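PDB 4ZOH: putative oxidoreductase molybdopterin-binding subunit from Sulfolobus tokodaii, which probably serves as the molybdenum-cofactor subunit of a xanthine dehydrogenase-family oxidoreductase, holding the pterin cytosine dinucleotide whose molybdenum would be the site of substrate oxidation. Local coordinates for residues 391-394 with 395-399; 20-23 with 24-27; 292-295 with 296-299. All coordinates share one frame; numbering follows the deposited sequence.

Three local contacts, each within one unbroken stretch of chain, follow in series from the N terminus without nesting or crossing. Interaction 2 comes first: residues 20-27 close a tight turn between helix 12-16 and strand 32-38, in the hammerhead domain. Interaction 3 (residues 292-299) lies inside helix 288-304, which links strands 272-282 and 313-321, and its centre is about 32 Å from that of interaction 2. Interaction 1 (residues 391-399) lies within helix 385-401, in the second molybdopterin cofactor-binding domain, its centre about 36 Å from that of interaction 3. None touches another, so each shapes its own element: an interface loop, a connecting helix and a helix over a sheet.

Interaction 1: residues 391-394 with 395-399; sequences IGKK and YYDEL
Gly392, Lys393 and Lys394 offer their carbonyls to the amides of Tyr396, Asp397 and Glu398, and these backbone bonds carry the contact. Asp397 N meets Lys393 O at 2.8 Å with an N-H...O angle of 176°, almost straight, while Glu398 N to Lys394 O measures 3.1 Å. Gly392 O is shared: Tyr396 N approaches it at 3.2 Å, and Tyr395 N adds a weak, strongly bent bond.

Lys393 meets the Asp397 carboxylate with its methylenes, not its ammonium. The aliphatic part of Lys393 slants across the carboxylate of Asp397, CG lying 3.7 Å from OD2, but NZ stays 5.7 Å from the same OD2. With CG anti to the backbone N (chi1 -161°) and the chain extended, Lys393 instead carries its ammonium to Glu360, its salt-bridge partner.

Among the aromatic contacts, Lys394 runs alongside Tyr395, placing its CG over one face of the ring, 4.1 Å from Tyr395 CE2. Gly392 O sits at the edge of that ring, in its plane. Tyr395 also stacks with Tyr654, and the hydroxyl of Tyr396 bonds to Asp357.

Tyr396 and Leu399 rest on strands 405-412 and 568-577, and Tyr395 reaches Val589 of strand 583-593. The arrangement is thus that of an amphipathic alpha-helix, i to i+4 bonded, packed on the mixed sheet that contains these three strands.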
loop_
_atom_site.group_PDB
_atom_site.type_symbol
_atom_site.label_atom_id
_atom_site.label_comp_id
_atom_site.label_asym_id
_atom_site.label_seq_id
_atom_site.Cartn_x
_atom_site.Cartn_y
_atom_site.Cartn_z
ATOM N N ILE A 391 -35.269 36.719 18.786
ATOM C CA ILE A 391 -35.575 35.836 17.659
ATOM C C ILE A 391 -36.033 34.459 18.163
ATOM O O ILE A 391 -36.979 33.858 17.644
ATOM C CB ILE A 391 -34.375 35.698 16.682
ATOM C CG1 ILE A 391 -34.198 36.981 15.866
ATOM C CG2 ILE A 391 -34.575 34.502 15.748
ATOM C CD1 ILE A 391 -32.808 37.209 15.258
ATOM N N GLY A 392 -35.357 33.942 19.179
ATOM C CA GLY A 392 -35.682 32.600 19.642
ATOM C C GLY A 392 -36.904 32.450 20.481
ATOM O O GLY A 392 -37.421 31.307 20.665
ATOM N N LYS A 393 -37.342 33.572 21.083
ATOM C CA LYS A 393 -38.609 33.557 21.884
ATOM C C LYS A 393 -39.849 33.073 21.060
ATOM O O LYS A 393 -40.735 32.373 21.583
ATOM C CB LYS A 393 -38.884 34.941 22.496
ATOM C CG LYS A 393 -39.868 34.860 23.672
ATOM C CD LYS A 393 -40.103 36.264 24.183
ATOM C CE LYS A 393 -40.777 36.330 25.535
ATOM N NZ LYS A 393 -40.429 37.694 26.088
ATOM N N LYS A 394 -39.888 33.467 19.780
ATOM C CA LYS A 394 -40.991 33.088 18.899
ATOM C C LYS A 394 -41.144 31.543 18.885
ATOM O O LYS A 394 -42.263 31.080 19.057
ATOM C CB LYS A 394 -40.953 33.830 17.524
ATOM C CG LYS A 394 -39.961 33.386 16.448
ATOM C CD LYS A 394 -39.689 34.415 15.334
ATOM C CE LYS A 394 -39.494 35.850 15.855
ATOM N NZ LYS A 394 -38.451 36.642 15.111
ATOM N N TYR A 395 -40.031 30.765 18.847
ATOM C CA TYR A 395 -40.090 29.264 18.929
ATOM C C TYR A 395 -40.428 28.760 20.302
ATOM O O TYR A 395 -41.052 27.724 20.451
ATOM C CB TYR A 395 -38.788 28.593 18.459
ATOM C CG TYR A 395 -38.403 29.016 17.053
ATOM C CD1 TYR A 395 -38.939 28.362 15.907
ATOM C CD2 TYR A 395 -37.517 30.094 16.855
ATOM C CE1 TYR A 395 -38.583 28.796 14.618
ATOM C CE2 TYR A 395 -37.183 30.524 15.579
ATOM C CZ TYR A 395 -37.705 29.862 14.481
ATOM O OH TYR A 395 -37.315 30.328 13.260
ATOM N N TYR A 396 -40.016 29.493 21.335
ATOM C CA TYR A 396 -40.338 29.108 22.713
ATOM C C TYR A 396 -41.856 29.202 22.938
ATOM O O TYR A 396 -42.473 28.304 23.526
ATOM C CB TYR A 396 -39.647 30.103 23.683
ATOM C CG TYR A 396 -40.027 29.872 25.127
ATOM C CD1 TYR A 396 -39.650 28.692 25.790
ATOM C CD2 TYR A 396 -40.744 30.832 25.850
ATOM C CE1 TYR A 396 -39.976 28.473 27.130
ATOM C CE2 TYR A 396 -41.085 30.603 27.208
ATOM C CZ TYR A 396 -40.681 29.442 27.827
ATOM O OH TYR A 396 -41.024 29.204 29.128
ATOM N N ASP A 397 -42.409 30.336 22.507
ATOM C CA ASP A 397 -43.872 30.574 22.554
ATOM C C ASP A 397 -44.663 29.518 21.811
ATOM O O ASP A 397 -45.620 28.983 22.411
ATOM C CB ASP A 397 -44.215 31.995 22.088
ATOM C CG ASP A 397 -43.693 33.019 23.048
ATOM O OD1 ASP A 397 -43.576 32.672 24.244
ATOM O OD2 ASP A 397 -43.325 34.129 22.642
ATOM N N GLU A 398 -44.246 29.190 20.564
ATOM C CA GLU A 398 -44.886 28.086 19.814
ATOM C C GLU A 398 -44.778 26.780 20.596
ATOM O O GLU A 398 -45.801 26.095 20.805
ATOM C CB GLU A 398 -44.300 27.885 18.410
ATOM C CG GLU A 398 -44.381 29.099 17.449
ATOM C CD GLU A 398 -43.955 28.798 15.985
ATOM O OE1 GLU A 398 -44.138 27.624 15.548
ATOM O OE2 GLU A 398 -43.446 29.727 15.268
ATOM N N LEU A 399 -43.559 26.438 21.063
ATOM C CA LEU A 399 -43.422 25.182 21.777
ATOM C C LEU A 399 -44.211 25.134 23.068
ATOM O O LEU A 399 -44.764 24.089 23.436
ATOM C CB LEU A 399 -41.944 24.829 22.042
ATOM C CG LEU A 399 -41.083 24.521 20.819
ATOM C CD1 LEU A 399 -39.619 24.359 21.279
ATOM C CD2 LEU A 399 -41.585 23.267 20.080
#

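Interaction 2: residues 20-23 with 24-27; sequences GAYV and DDIE
Tyr22 and Asp25 bracket a short 3-10 turn in the loop between helix 12-16 and strand 32-38, and they bond to each other in both directions. Asp25 N donates to Tyr22 O at 2.8 Å, an i to i+3 bond; in return Tyr22 N donates to Asp25 OD2 at 2.7 Å, with an N-H...O angle of 154°. The amide meets OD2 from above the carboxylate plane. Asp25 gets there with CG beside its own backbone N (chi1 -54°), which turns the carboxylate back over the turn. A second i to i+3 bond, Ile26 N to Val23 O at 3.2 Å, extends the turn by one residue.

The Tyr22 ring and the Asp25 carboxylate run side by side with planes 87° apart, OD2 lying at the ring edge 3.5 Å from Tyr22 CD2. Beyond the turn, Tyr22 OH bonds to the backbone of another protein chain, and the Tyr22 side chain is about 7 Å from an iron-sulfur cluster. Asp24 pairs with Lys240 and Arg88.

The buried Asp25 carboxylate thus divides its work: OD2 is held by the turn, while OD1 forms a salt bridge with a basic side chain of another protein chain, an environment that would probably stabilise its charged form.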
loop_
_atom_site.group_PDB
_atom_site.type_symbol
_atom_site.label_atom_id
_atom_site.label_comp_id
_atom_site.label_asym_id
_atom_site.label_seq_id
_atom_site.Cartn_x
_atom_site.Cartn_y
_atom_site.Cartn_z
ATOM N N GLY A 20 -13.215 4.310 0.277
ATOM C CA GLY A 20 -12.256 4.883 1.238
ATOM C C GLY A 20 -11.021 3.984 1.518
ATOM O O GLY A 20 -10.897 2.837 1.029
ATOM N N ALA A 21 -10.142 4.499 2.356
ATOM C CA ALA A 21 -9.039 3.693 2.889
ATOM C C ALA A 21 -8.780 4.250 4.274
ATOM O O ALA A 21 -8.097 5.268 4.461
ATOM C CB ALA A 21 -7.792 3.715 1.982
ATOM N N TYR A 22 -9.416 3.585 5.236
ATOM C CA TYR A 22 -9.178 3.882 6.648
ATOM C C TYR A 22 -7.934 3.015 7.035
ATOM O O TYR A 22 -7.518 2.128 6.255
ATOM C CB TYR A 22 -10.386 3.484 7.500
ATOM C CG TYR A 22 -11.601 4.262 7.137
ATOM C CD1 TYR A 22 -12.004 5.355 7.895
ATOM C CD2 TYR A 22 -12.402 3.861 6.022
ATOM C CE1 TYR A 22 -13.198 6.074 7.540
ATOM C CE2 TYR A 22 -13.583 4.549 5.638
ATOM C CZ TYR A 22 -13.994 5.662 6.361
ATOM O OH TYR A 22 -15.185 6.343 5.968
ATOM N N VAL A 23 -7.382 3.262 8.220
ATOM C CA VAL A 23 -6.077 2.649 8.574
ATOM C C VAL A 23 -6.049 1.137 8.412
ATOM O O VAL A 23 -5.047 0.596 7.944
ATOM C CB VAL A 23 -5.515 3.130 9.957
ATOM C CG1 VAL A 23 -6.295 2.573 11.127
ATOM C CG2 VAL A 23 -3.969 2.830 10.058
ATOM N N ASP A 24 -7.147 0.438 8.773
ATOM C CA ASP A 24 -7.115 -1.021 8.686
ATOM C C ASP A 24 -7.334 -1.570 7.273
ATOM O O ASP A 24 -7.141 -2.792 7.031
ATOM C CB ASP A 24 -8.086 -1.689 9.686
ATOM C CG ASP A 24 -7.707 -3.127 9.974
ATOM O OD1 ASP A 24 -6.482 -3.403 9.906
ATOM O OD2 ASP A 24 -8.605 -3.970 10.324
ATOM N N ASP A 25 -7.634 -0.655 6.331
ATOM C CA ASP A 25 -7.732 -1.018 4.925
ATOM C C ASP A 25 -6.362 -1.000 4.249
ATOM O O ASP A 25 -6.278 -1.225 3.020
ATOM C CB ASP A 25 -8.631 -0.038 4.164
ATOM C CG ASP A 25 -10.020 0.112 4.805
ATOM O OD1 ASP A 25 -10.518 -0.816 5.465
ATOM O OD2 ASP A 25 -10.531 1.215 4.673
ATOM N N ILE A 26 -5.322 -0.622 5.008
ATOM C CA ILE A 26 -3.968 -0.514 4.462
ATOM C C ILE A 26 -3.117 -1.692 4.862
ATOM O O ILE A 26 -3.181 -2.129 5.989
ATOM C CB ILE A 26 -3.257 0.803 4.843
ATOM C CG1 ILE A 26 -4.196 1.980 4.527
ATOM C CG2 ILE A 26 -1.971 0.909 4.023
ATOM C CD1 ILE A 26 -3.772 3.273 5.182
ATOM N N GLU A 27 -2.332 -2.191 3.913
ATOM C CA GLU A 27 -1.458 -3.342 4.114
ATOM C C GLU A 27 -0.088 -3.041 3.504
ATOM O O GLU A 27 0.000 -2.394 2.479
ATOM C CB GLU A 27 -1.986 -4.635 3.423
ATOM C CG GLU A 27 -3.230 -5.251 4.024
ATOM C CD GLU A 27 -3.133 -5.479 5.517
ATOM O OE1 GLU A 27 -2.023 -5.681 6.035
ATOM O OE2 GLU A 27 -4.192 -5.444 6.192
#

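Interaction 3: residues 292-295 with 296-299; sequences DDES and GNVK
Asn297 and Glu294 are joined by the main side-chain hydrogen bond of this helical turn. Asn297 ND2 donates to Glu294 OE1 at 2.9 Å with an N-H...O angle of 152°, from above the carboxylate plane. The two side chains cross at about a right angle, amide and carboxylate planes 89° apart. A bend at chi2 (62°) curls the Glu294 chain so that OE1 comes up to the amide, while OE2 forms a salt bridge with Lys258. Ser330 OG is a second partner of Asn297 ND2, and Ser330 N bonds to Asp293 OD2, tying Asp293 and Asn297 to one loop.

Water extends the network. One molecule lies 2.8 Å from Asn297 OD1 and 2.9 Å from Asp293 OD1; with more acceptors around it than it has protons, it cannot serve all of them at once. Another lies 2.8 Å from Ser295 OG and is only weakly bonded to Lys299 NZ.

The backbone is uneven: Val298 N to Glu294 O is 2.9 Å, whereas the bonds from Gly296 N to Asp292 O and from Asn297 N to Asp293 O are weak. Val298 CG2 packs 3.5 Å from Glu294 O.

The Asp293 side chain is about 8 Å from the molybdenum. Helix 288-304 forms the helix of a beta-alpha-beta unit between strands 272-282 and 313-321, with Ser295 and Lys299 touching strand 129-138 at the sheet margin.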
loop_
_atom_site.group_PDB
_atom_site.type_symbol
_atom_site.label_atom_id
_atom_site.label_comp_id
_atom_site.label_asym_id
_atom_site.label_seq_id
_atom_site.Cartn_x
_atom_site.Cartn_y
_atom_site.Cartn_z
ATOM N N ASP A 292 -2.375 16.637 30.035
ATOM C CA ASP A 292 -2.182 17.948 29.504
ATOM C C ASP A 292 -3.453 18.433 28.654
ATOM O O ASP A 292 -3.810 19.610 28.687
ATOM C CB ASP A 292 -0.929 17.898 28.622
ATOM C CG ASP A 292 -0.690 19.199 27.861
ATOM O OD1 ASP A 292 -0.591 20.314 28.471
ATOM O OD2 ASP A 292 -0.607 19.108 26.616
ATOM N N ASP A 293 -4.028 17.528 27.850
ATOM C CA ASP A 293 -5.235 17.761 27.012
ATOM C C ASP A 293 -6.387 18.161 27.920
ATOM O O ASP A 293 -6.895 19.267 27.831
ATOM C CB ASP A 293 -5.580 16.418 26.317
ATOM C CG ASP A 293 -6.805 16.510 25.390
ATOM O OD1 ASP A 293 -7.129 17.634 24.961
ATOM O OD2 ASP A 293 -7.404 15.439 25.123
ATOM N N GLU A 294 -6.722 17.275 28.847
ATOM C CA GLU A 294 -7.821 17.475 29.753
ATOM C C GLU A 294 -7.677 18.610 30.764
ATOM O O GLU A 294 -8.661 19.308 31.064
ATOM C CB GLU A 294 -8.182 16.218 30.508
ATOM C CG GLU A 294 -9.434 16.450 31.348
ATOM C CD GLU A 294 -10.710 16.799 30.532
ATOM O OE1 GLU A 294 -10.684 16.828 29.283
ATOM O OE2 GLU A 294 -11.726 17.063 31.171
ATOM N N SER A 295 -6.473 18.794 31.311
ATOM C CA SER A 295 -6.275 19.924 32.192
ATOM C C SER A 295 -6.545 21.301 31.498
ATOM O O SER A 295 -7.089 22.212 32.139
ATOM C CB SER A 295 -4.872 19.862 32.832
ATOM O OG SER A 295 -4.379 21.148 33.159
ATOM N N GLY A 296 -6.137 21.481 30.237
ATOM C CA GLY A 296 -6.524 22.714 29.509
ATOM C C GLY A 296 -8.066 22.852 29.452
ATOM O O GLY A 296 -8.621 23.979 29.520
ATOM N N ASN A 297 -8.734 21.704 29.318
ATOM C CA ASN A 297 -10.230 21.624 29.285
ATOM C C ASN A 297 -10.901 22.034 30.628
ATOM O O ASN A 297 -11.978 22.662 30.624
ATOM C CB ASN A 297 -10.680 20.206 28.889
ATOM C CG ASN A 297 -10.307 19.870 27.458
ATOM O OD1 ASN A 297 -9.880 20.726 26.716
ATOM N ND2 ASN A 297 -10.514 18.647 27.061
ATOM N N VAL A 298 -10.232 21.703 31.755
ATOM C CA VAL A 298 -10.706 22.139 33.079
ATOM C C VAL A 298 -10.864 23.647 33.176
ATOM O O VAL A 298 -11.884 24.174 33.701
ATOM C CB VAL A 298 -9.838 21.537 34.236
ATOM C CG1 VAL A 298 -10.252 22.138 35.574
ATOM C CG2 VAL A 298 -9.978 20.010 34.257
ATOM N N LYS A 299 -9.895 24.321 32.636
ATOM C CA LYS A 299 -9.878 25.728 32.549
ATOM C C LYS A 299 -11.005 26.278 31.686
ATOM O O LYS A 299 -11.607 27.294 32.062
ATOM C CB LYS A 299 -8.536 26.190 32.036
ATOM C CG LYS A 299 -7.447 25.779 33.048
ATOM C CD LYS A 299 -6.101 26.247 32.557
ATOM C CE LYS A 299 -4.973 25.532 33.260
ATOM N NZ LYS A 299 -3.789 26.300 32.751
HETATM O O HOH W 1 -7.531 20.494 25.193
HETATM O O HOH W 2 -2.574 23.321 33.347
#